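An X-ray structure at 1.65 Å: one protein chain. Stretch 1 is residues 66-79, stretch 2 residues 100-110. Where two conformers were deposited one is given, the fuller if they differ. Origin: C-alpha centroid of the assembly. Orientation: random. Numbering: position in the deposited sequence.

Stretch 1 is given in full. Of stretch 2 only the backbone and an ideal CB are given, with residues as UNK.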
ATOM      1  N   LYS B  66      -4.136  22.582 -14.553  1.00  9.17           N
ATOM      2  CA  LYS B  66      -2.767  22.072 -14.587  1.00 10.20           C
ATOM      3  C   LYS B  66      -2.318  21.453 -13.257  1.00 10.32           C
ATOM      4  O   LYS B  66      -1.607  20.414 -13.223  1.00  9.60           O
ATOM      5  CB  LYS B  66      -1.797  23.149 -15.022  1.00  8.86           C
ATOM      6  CG  LYS B  66      -1.744  24.392 -14.153  1.00  6.92           C
ATOM      7  CD  LYS B  66      -0.806  25.423 -14.868  1.00 11.72           C
ATOM      8  CE  LYS B  66      -0.771  26.745 -14.139  1.00 15.23           C
ATOM      9  NZ  LYS B  66      -0.035  27.805 -14.858  1.00 12.35           N
ATOM     10  N   TYR B  67      -2.735  22.076 -12.153  1.00  9.33           N
ATOM     11  CA  TYR B  67      -2.395  21.561 -10.815  1.00  7.87           C
ATOM     12  C   TYR B  67      -3.248  20.358 -10.383  1.00  8.32           C
ATOM     13  O   TYR B  67      -2.759  19.462  -9.678  1.00  9.10           O
ATOM     14  CB  TYR B  67      -2.413  22.691  -9.778  1.00  7.13           C
ATOM     15  CG  TYR B  67      -1.381  23.751 -10.100  1.00  9.60           C
ATOM     16  CD1 TYR B  67      -0.072  23.413 -10.467  1.00 11.29           C
ATOM     17  CD2 TYR B  67      -1.714  25.092 -10.093  1.00 12.15           C
ATOM     18  CE1 TYR B  67       0.866  24.396 -10.829  1.00 11.09           C
ATOM     19  CE2 TYR B  67      -0.799  26.071 -10.423  1.00 14.95           C
ATOM     20  CZ  TYR B  67       0.484  25.744 -10.790  1.00 11.96           C
ATOM     21  OH  TYR B  67       1.359  26.757 -11.135  1.00 16.55           O
ATOM     22  N   LYS B  68      -4.509  20.321 -10.851  1.00  7.34           N
ATOM     23  CA  LYS B  68      -5.337  19.149 -10.682  1.00  9.02           C
ATOM     24  C   LYS B  68      -4.655  17.928 -11.298  1.00  8.53           C
ATOM     25  O   LYS B  68      -4.512  16.888 -10.668  1.00  8.67           O
ATOM     26  CB  LYS B  68      -6.707  19.332 -11.304  1.00  9.68           C
ATOM     27  CG  LYS B  68      -7.566  20.381 -10.609  1.00  5.89           C
ATOM     28  CD  LYS B  68      -9.055  20.279 -11.040  1.00  8.83           C
ATOM     29  CE  LYS B  68      -9.884  21.218 -10.214  1.00 12.71           C
ATOM     30  NZ  LYS B  68     -11.284  21.212 -10.646  1.00  8.80           N
ATOM     31  N   HIS B  69      -4.236  18.074 -12.550  1.00  8.06           N
ATOM     32  CA  HIS B  69      -3.516  16.970 -13.190  1.00  7.29           C
ATOM     33  C   HIS B  69      -2.141  16.682 -12.615  1.00  9.04           C
ATOM     34  O   HIS B  69      -1.753  15.512 -12.565  1.00  8.92           O
ATOM     35  CB  HIS B  69      -3.460  17.167 -14.684  1.00  8.79           C
ATOM     36  CG  HIS B  69      -4.746  16.870 -15.370  1.00 12.02           C
ATOM     37  ND1 HIS B  69      -5.206  15.590 -15.584  1.00  9.42           N
ATOM     38  CD2 HIS B  69      -5.680  17.701 -15.879  1.00  8.95           C
ATOM     39  CE1 HIS B  69      -6.372  15.646 -16.209  1.00  9.90           C
ATOM     40  NE2 HIS B  69      -6.681  16.919 -16.414  1.00 13.55           N
ATOM     41  N   LEU B  70      -1.434  17.693 -12.117  1.00  8.48           N
ATOM     42  CA  LEU B  70      -0.200  17.429 -11.389  1.00  6.75           C
ATOM     43  C   LEU B  70      -0.461  16.551 -10.152  1.00  4.78           C
ATOM     44  O   LEU B  70       0.295  15.627  -9.899  1.00  8.40           O
ATOM     45  CB  LEU B  70       0.493  18.725 -10.999  1.00  8.21           C
ATOM     46  CG  LEU B  70       1.807  18.545 -10.228  1.00  5.92           C
ATOM     47  CD1 LEU B  70       2.811  17.737 -11.000  1.00  5.39           C
ATOM     48  CD2 LEU B  70       2.330  19.943  -9.879  1.00  7.77           C
ATOM     49  N   ILE B  71      -1.520  16.837  -9.387  1.00  6.98           N
ATOM     50  CA  ILE B  71      -1.863  15.970  -8.243  1.00  8.03           C
ATOM     51  C   ILE B  71      -2.073  14.515  -8.723  1.00  7.55           C
ATOM     52  O   ILE B  71      -1.537  13.591  -8.133  1.00  7.63           O
ATOM     53  CB  ILE B  71      -3.083  16.515  -7.445  1.00  7.04           C
ATOM     54  CG1 ILE B  71      -2.672  17.826  -6.717  1.00  8.07           C
ATOM     55  CG2 ILE B  71      -3.670  15.467  -6.477  1.00  7.50           C
ATOM     56  CD1 ILE B  71      -3.854  18.751  -6.259  1.00  9.27           C
ATOM     57  N   LEU B  72      -2.785  14.359  -9.841  1.00  8.55           N
ATOM     58  CA  LEU B  72      -3.030  13.021 -10.409  1.00  7.63           C
ATOM     59  C   LEU B  72      -1.753  12.358 -10.878  1.00  9.43           C
ATOM     60  O   LEU B  72      -1.572  11.146 -10.705  1.00  7.25           O
ATOM     61  CB  LEU B  72      -4.141  13.074 -11.436  1.00 10.57           C
ATOM     62  CG  LEU B  72      -5.498  13.323 -10.808  1.00  9.82           C
ATOM     63  CD1 LEU B  72      -6.482  13.807 -11.921  1.00  8.28           C
ATOM     64  CD2 LEU B  72      -6.003  12.137 -10.066  1.00  9.46           C
ATOM     65  N   VAL B  73      -0.822  13.151 -11.411  1.00  7.53           N
ATOM     66  CA  VAL B  73       0.485  12.630 -11.792  1.00  8.83           C
ATOM     67  C   VAL B  73       1.177  12.023 -10.565  1.00  6.93           C
ATOM     68  O   VAL B  73       1.622  10.895 -10.575  1.00  9.64           O
ATOM     69  CB  VAL B  73       1.398  13.705 -12.427  1.00  6.86           C
ATOM     70  CG1 VAL B  73       2.880  13.235 -12.390  1.00  8.09           C
ATOM     71  CG2 VAL B  73       0.941  14.103 -13.844  1.00  6.51           C
ATOM     72  N   VAL B  74       1.228  12.801  -9.482  1.00  7.34           N
ATOM     73  CA  VAL B  74       1.930  12.343  -8.274  1.00  5.91           C
ATOM     74  C   VAL B  74       1.250  11.088  -7.703  1.00  7.20           C
ATOM     75  O   VAL B  74       1.902  10.121  -7.303  1.00  6.99           O
ATOM     76  CB  VAL B  74       2.033  13.474  -7.271  1.00  6.09           C
ATOM     77  CG1 VAL B  74       2.711  12.855  -5.974  1.00  5.49           C
ATOM     78  CG2 VAL B  74       2.876  14.600  -7.823  1.00  8.61           C
ATOM     79  N   LEU B  75      -0.077  11.085  -7.661  1.00  7.57           N
ATOM     80  CA  LEU B  75      -0.837   9.885  -7.232  1.00  8.11           C
ATOM     81  C   LEU B  75      -0.580   8.662  -8.120  1.00  6.96           C
ATOM     82  O   LEU B  75      -0.347   7.561  -7.575  1.00  8.79           O
ATOM     83  CB  LEU B  75      -2.334  10.187  -7.172  1.00  8.15           C
ATOM     84  CG  LEU B  75      -2.801  11.127  -6.036  1.00  8.45           C
ATOM     85  CD1 LEU B  75      -4.259  11.551  -6.301  1.00 11.85           C
ATOM     86  CD2 LEU B  75      -2.650  10.514  -4.637  1.00 13.13           C
ATOM     87  N   ASP B  76      -0.541   8.849  -9.438  1.00  7.96           N
ATOM     88  CA  ASP B  76      -0.184   7.760 -10.331  1.00  8.16           C
ATOM     89  C   ASP B  76       1.273   7.302 -10.116  1.00  9.49           C
ATOM     90  O   ASP B  76       1.571   6.113 -10.317  1.00  9.44           O
ATOM     91  CB  ASP B  76      -0.440   8.100 -11.784  1.00 11.74           C
ATOM     92  CG  ASP B  76      -1.906   8.031 -12.151  1.00 10.96           C
ATOM     93  OD1 ASP B  76      -2.694   7.517 -11.337  1.00 13.05           O
ATOM     94  OD2 ASP B  76      -2.266   8.438 -13.280  1.00 13.65           O
ATOM     95  N   ALA B  77       2.166   8.214  -9.746  1.00  6.34           N
ATOM     96  CA  ALA B  77       3.529   7.830  -9.353  1.00  8.07           C
ATOM     97  C   ALA B  77       3.534   6.891  -8.173  1.00  8.94           C
ATOM     98  O   ALA B  77       4.163   5.805  -8.192  1.00 10.69           O
ATOM     99  CB  ALA B  77       4.382   9.039  -9.046  1.00  6.60           C
ATOM    100  N   ILE B  78       2.772   7.280  -7.148  0.50  5.77           N
ATOM    101  CA  ILE B  78       2.644   6.458  -5.961  0.50  5.44           C
ATOM    102  C   ILE B  78       2.050   5.093  -6.302  0.50  7.28           C
ATOM    103  O   ILE B  78       2.628   4.049  -5.927  0.50  7.11           O
ATOM    104  CB  ILE B  78       1.830   7.142  -4.841  0.50  5.47           C
ATOM    105  CG1 ILE B  78       2.406   8.528  -4.525  0.50  9.40           C
ATOM    106  CG2 ILE B  78       1.837   6.255  -3.599  0.50  6.11           C
ATOM    107  CD1 ILE B  78       3.945   8.564  -4.455  0.50  7.89           C
ATOM    108  N   ARG B  79       0.992   5.094  -7.101  0.50  8.34           N
ATOM    109  CA  ARG B  79       0.228   3.870  -7.336  0.50  9.05           C
ATOM    110  C   ARG B  79       0.935   2.965  -8.353  0.50  8.79           C
ATOM    111  O   ARG B  79       0.533   1.806  -8.527  0.50 10.87           O
ATOM    112  CB  ARG B  79      -1.191   4.253  -7.776  0.50 10.42           C
ATOM    113  CG  ARG B  79      -2.187   3.105  -7.863  0.50 14.77           C
ATOM    114  CD  ARG B  79      -2.334   2.286  -6.550  0.50 14.42           C
ATOM    115  NE  ARG B  79      -3.353   1.220  -6.694  0.50 13.31           N
ATOM    116  CZ  ARG B  79      -4.643   1.320  -6.354  0.50 12.32           C
ATOM    117  NH1 ARG B  79      -5.124   2.411  -5.777  0.50  8.47           N
ATOM    118  NH2 ARG B  79      -5.452   0.288  -6.577  0.50 11.83           N
ATOM    119  N   UNK B 100       9.507  22.108 -15.338  1.00  7.65           N
ATOM    120  CA  UNK B 100      10.052  22.415 -14.003  1.00  9.04           C
ATOM    121  C   UNK B 100       9.065  22.176 -12.876  1.00  7.26           C
ATOM    122  O   UNK B 100       9.454  21.622 -11.853  1.00  8.35           O
ATOM    123  CB  UNK B 100      10.516  23.872 -13.954  1.00  9.04           C
ATOM    124  N   UNK B 101       7.815  22.634 -13.031  1.00  8.46           N
ATOM    125  CA  UNK B 101       6.777  22.419 -12.017  1.00  7.20           C
ATOM    126  C   UNK B 101       6.461  20.925 -11.846  1.00  9.12           C
ATOM    127  O   UNK B 101       6.210  20.459 -10.753  1.00  7.81           O
ATOM    128  CB  UNK B 101       5.506  23.182 -12.395  1.00  7.20           C
ATOM    129  N   UNK B 102       6.454  20.201 -12.956  1.00  8.69           N
ATOM    130  CA  UNK B 102       6.196  18.777 -12.934  1.00  8.00           C
ATOM    131  C   UNK B 102       7.214  18.095 -12.028  1.00  8.17           C
ATOM    132  O   UNK B 102       6.873  17.303 -11.143  1.00  7.42           O
ATOM    133  CB  UNK B 102       6.242  18.192 -14.347  1.00  8.00           C
ATOM    134  N   UNK B 103       8.488  18.390 -12.268  1.00  5.61           N
ATOM    135  CA  UNK B 103       9.572  17.797 -11.528  1.00  7.97           C
ATOM    136  C   UNK B 103       9.419  18.176 -10.033  1.00  6.91           C
ATOM    137  O   UNK B 103       9.555  17.333  -9.166  1.00  7.02           O
ATOM    138  CB  UNK B 103      10.919  18.255 -12.090  1.00  7.97           C
ATOM    139  N   UNK B 104       9.179  19.456  -9.751  1.00  5.58           N
ATOM    140  CA  UNK B 104       9.050  19.883  -8.348  1.00  7.32           C
ATOM    141  C   UNK B 104       7.950  19.102  -7.615  1.00  7.96           C
ATOM    142  O   UNK B 104       8.138  18.745  -6.473  1.00  7.91           O
ATOM    143  CB  UNK B 104       8.752  21.382  -8.280  1.00  7.32           C
ATOM    144  N   UNK B 105       6.818  18.870  -8.293  1.00  6.57           N
ATOM    145  CA  UNK B 105       5.706  18.163  -7.702  1.00  8.39           C
ATOM    146  C   UNK B 105       6.004  16.717  -7.441  1.00  5.71           C
ATOM    147  O   UNK B 105       5.704  16.175  -6.378  1.00  8.04           O
ATOM    148  CB  UNK B 105       4.474  18.276  -8.603  1.00  8.39           C
ATOM    149  N   UNK B 106       6.562  16.054  -8.470  1.00  7.93           N
ATOM    150  CA  UNK B 106       6.903  14.648  -8.373  1.00  6.89           C
ATOM    151  C   UNK B 106       7.881  14.358  -7.242  1.00  7.37           C
ATOM    152  O   UNK B 106       7.764  13.361  -6.521  1.00  7.44           O
ATOM    153  CB  UNK B 106       7.490  14.166  -9.701  1.00  6.89           C
ATOM    154  N   UNK B 107       8.896  15.192  -7.090  1.00  5.35           N
ATOM    155  CA  UNK B 107       9.874  15.013  -6.015  1.00  6.38           C
ATOM    156  C   UNK B 107       9.259  14.908  -4.647  1.00  6.77           C
ATOM    157  O   UNK B 107       9.761  14.232  -3.764  1.00  7.02           O
ATOM    158  CB  UNK B 107      10.873  16.172  -6.020  1.00  6.38           C
ATOM    159  N   UNK B 108       8.155  15.634  -4.433  1.00  5.61           N
ATOM    160  CA  UNK B 108       7.514  15.668  -3.097  1.00  6.29           C
ATOM    161  C   UNK B 108       7.017  14.288  -2.700  1.00  5.70           C
ATOM    162  O   UNK B 108       6.956  13.946  -1.508  1.00  7.89           O
ATOM    163  CB  UNK B 108       6.350  16.661  -3.078  1.00  6.29           C
ATOM    164  N   UNK B 109       6.716  13.438  -3.689  1.00  5.75           N
ATOM    165  CA  UNK B 109       6.391  12.031  -3.384  1.00  9.27           C
ATOM    166  C   UNK B 109       7.448  11.284  -2.605  1.00  8.85           C
ATOM    167  O   UNK B 109       7.097  10.362  -1.860  1.00  8.79           O
ATOM    168  CB  UNK B 109       6.131  11.273  -4.687  1.00  9.27           C
ATOM    169  N   UNK B 110       8.726  11.646  -2.743  1.00  5.75           N
ATOM    170  CA  UNK B 110       9.816  11.009  -2.036  1.00  7.34           C
ATOM    171  C   UNK B 110       9.673  11.201  -0.495  1.00  7.59           C
ATOM    172  O   UNK B 110       9.932  10.325   0.314  1.00  8.76           O
ATOM    173  CB  UNK B 110      11.149  11.575  -2.531  1.00  7.34           C
TER

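The two helices cross at -41°, their axes approaching to 9.1 Å, and run in broadly the same direction. At position 100 the ideal CB has nothing of stretch 1 within 5.5 Å, so this contact leaves the choice open; the residue is Asp100, with its side chain out of reach.

Position 101 differs. Its CA-to-CB bond points toward stretch 1, and the ideal CB lies 5.0 Å from Tyr67 CE1, with the phenol hydroxyl farther out and the amine of Lys66 beyond. A long acceptor such as Glu or Gln would suit, and the lysine favours a negative charge. The residue is Glu101. Its extended chi2 (t) carries the carboxylate to the ring edge, where Tyr67 OH donates a hydrogen bond to Glu101 OE2 at 2.6 Å. A water accepts from Lys66 NZ (2.9 Å) and donates to Glu101 OE1 (2.5 Å), linking the charges without direct contact.

At position 102 the bond points sideways, and the ideal CB is 4.8 Å from Leu70 CD1. Methyl groups of Leu70 and Val73 invite an apolar chain long enough to turn back; Leu, Ile or Met could serve. Leu102 does so, its CD1 reaching Leu70 CD1 at 3.9 Å and Val73 CG1 at 4.0 Å.

Position 103 points away and position 104 sideways, neither with an ideal CB near stretch 1, so many residues would fit. They are Ile103 and Glu104, the latter hydrogen-bonded elsewhere in the structure.

Position 105 points straight at stretch 1, and its ideal CB would lie 3.0 Å from Leu70 CD1, a clash. The helical phi/psi of -68/-48 makes no demand for glycine; the neighbouring side chain does. Gly105 lets the backbone come close, with Val74 CG2 packing 3.5 Å from Gly105 O.

At position 106 the bond runs sideways past Val74 CG2, 5.0 Å from the ideal CB, with Val73 CG1 at 5.4 Å. This apolar flank suits Ile, Leu, Val or Met. Ile106 extends its CD1 to within 3.9 Å of Val73 CG1, and the CA atoms of Val74 and Ile106 are only 5.5 Å apart.

Positions 107, pointing away, and 108, sideways, are unconstrained by stretch 1; they are Leu107 and Leu108.

Position 109 again points toward stretch 1. An ideal CB would sit a tight 3.5 Å from Ile78 CD1 and 3.2 Å from the O of residue 106, favouring glycine, with alanine a crowded alternative. In Gly109, CA lies 4.4 Å from Ile78 CD1.

Position 110 points away and is free of constraint here; it is Ile110.

Stretch 2 100-110: DELIEGILLGI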
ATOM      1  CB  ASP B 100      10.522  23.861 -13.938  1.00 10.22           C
ATOM      2  CG  ASP B 100      11.774  24.124 -14.742  1.00 15.01           C
ATOM      3  OD1 ASP B 100      12.517  23.173 -15.070  1.00 13.20           O
ATOM      4  OD2 ASP B 100      12.004  25.307 -15.066  1.00 16.68           O
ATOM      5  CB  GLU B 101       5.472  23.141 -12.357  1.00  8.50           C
ATOM      6  CG  GLU B 101       5.534  24.636 -12.281  1.00  5.48           C
ATOM      7  CD  GLU B 101       4.245  25.291 -12.748  1.00 14.22           C
ATOM      8  OE1 GLU B 101       3.748  24.968 -13.858  1.00 11.28           O
ATOM      9  OE2 GLU B 101       3.707  26.079 -11.959  1.00 13.94           O
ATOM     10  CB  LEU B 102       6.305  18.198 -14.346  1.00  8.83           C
ATOM     11  CG  LEU B 102       6.042  16.684 -14.494  1.00  8.24           C
ATOM     12  CD1 LEU B 102       4.535  16.382 -14.243  1.00 10.40           C
ATOM     13  CD2 LEU B 102       6.521  16.175 -15.861  1.00  8.66           C
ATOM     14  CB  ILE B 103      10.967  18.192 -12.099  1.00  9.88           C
ATOM     15  CG1 ILE B 103      11.203  17.611 -13.527  1.00  9.34           C
ATOM     16  CG2 ILE B 103      12.099  17.756 -11.161  1.00  4.98           C
ATOM     17  CD1 ILE B 103      12.385  18.246 -14.243  1.00  7.79           C
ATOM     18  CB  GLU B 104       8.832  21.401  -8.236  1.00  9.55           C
ATOM     19  CG  GLU B 104      10.073  22.209  -8.635  1.00  8.07           C
ATOM     20  CD  GLU B 104       9.935  23.730  -8.367  1.00  9.67           C
ATOM     21  OE1 GLU B 104       9.042  24.091  -7.578  1.00 14.61           O
ATOM     22  OE2 GLU B 104      10.762  24.539  -8.858  1.00 10.82           O
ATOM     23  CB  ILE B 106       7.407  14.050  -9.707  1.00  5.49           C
ATOM     24  CG1 ILE B 106       6.257  14.031 -10.693  1.00  7.04           C
ATOM     25  CG2 ILE B 106       7.928  12.599  -9.529  1.00  6.27           C
ATOM     26  CD1 ILE B 106       6.694  13.729 -12.174  1.00  6.87           C
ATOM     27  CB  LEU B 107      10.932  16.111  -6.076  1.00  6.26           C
ATOM     28  CG  LEU B 107      11.848  16.152  -7.320  1.00  8.77           C
ATOM     29  CD1 LEU B 107      12.699  17.443  -7.301  1.00  8.24           C
ATOM     30  CD2 LEU B 107      12.755  14.881  -7.269  1.00  9.40           C
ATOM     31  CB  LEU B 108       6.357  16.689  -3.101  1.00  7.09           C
ATOM     32  CG  LEU B 108       6.772  18.150  -3.304  1.00  7.28           C
ATOM     33  CD1 LEU B 108       5.543  19.077  -3.563  1.00  7.53           C
ATOM     34  CD2 LEU B 108       7.681  18.733  -2.227  1.00  9.77           C
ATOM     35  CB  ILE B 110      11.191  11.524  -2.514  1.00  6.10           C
ATOM     36  CG1 ILE B 110      11.375  11.174  -3.994  1.00  4.73           C
ATOM     37  CG2 ILE B 110      12.330  10.929  -1.650  1.00  5.26           C
ATOM     38  CD1 ILE B 110      12.542  11.864  -4.665  1.00  4.93           C
TER
HETATM   39  O   HOH W   1       2.663  26.727 -15.270  1.00 18.82           O
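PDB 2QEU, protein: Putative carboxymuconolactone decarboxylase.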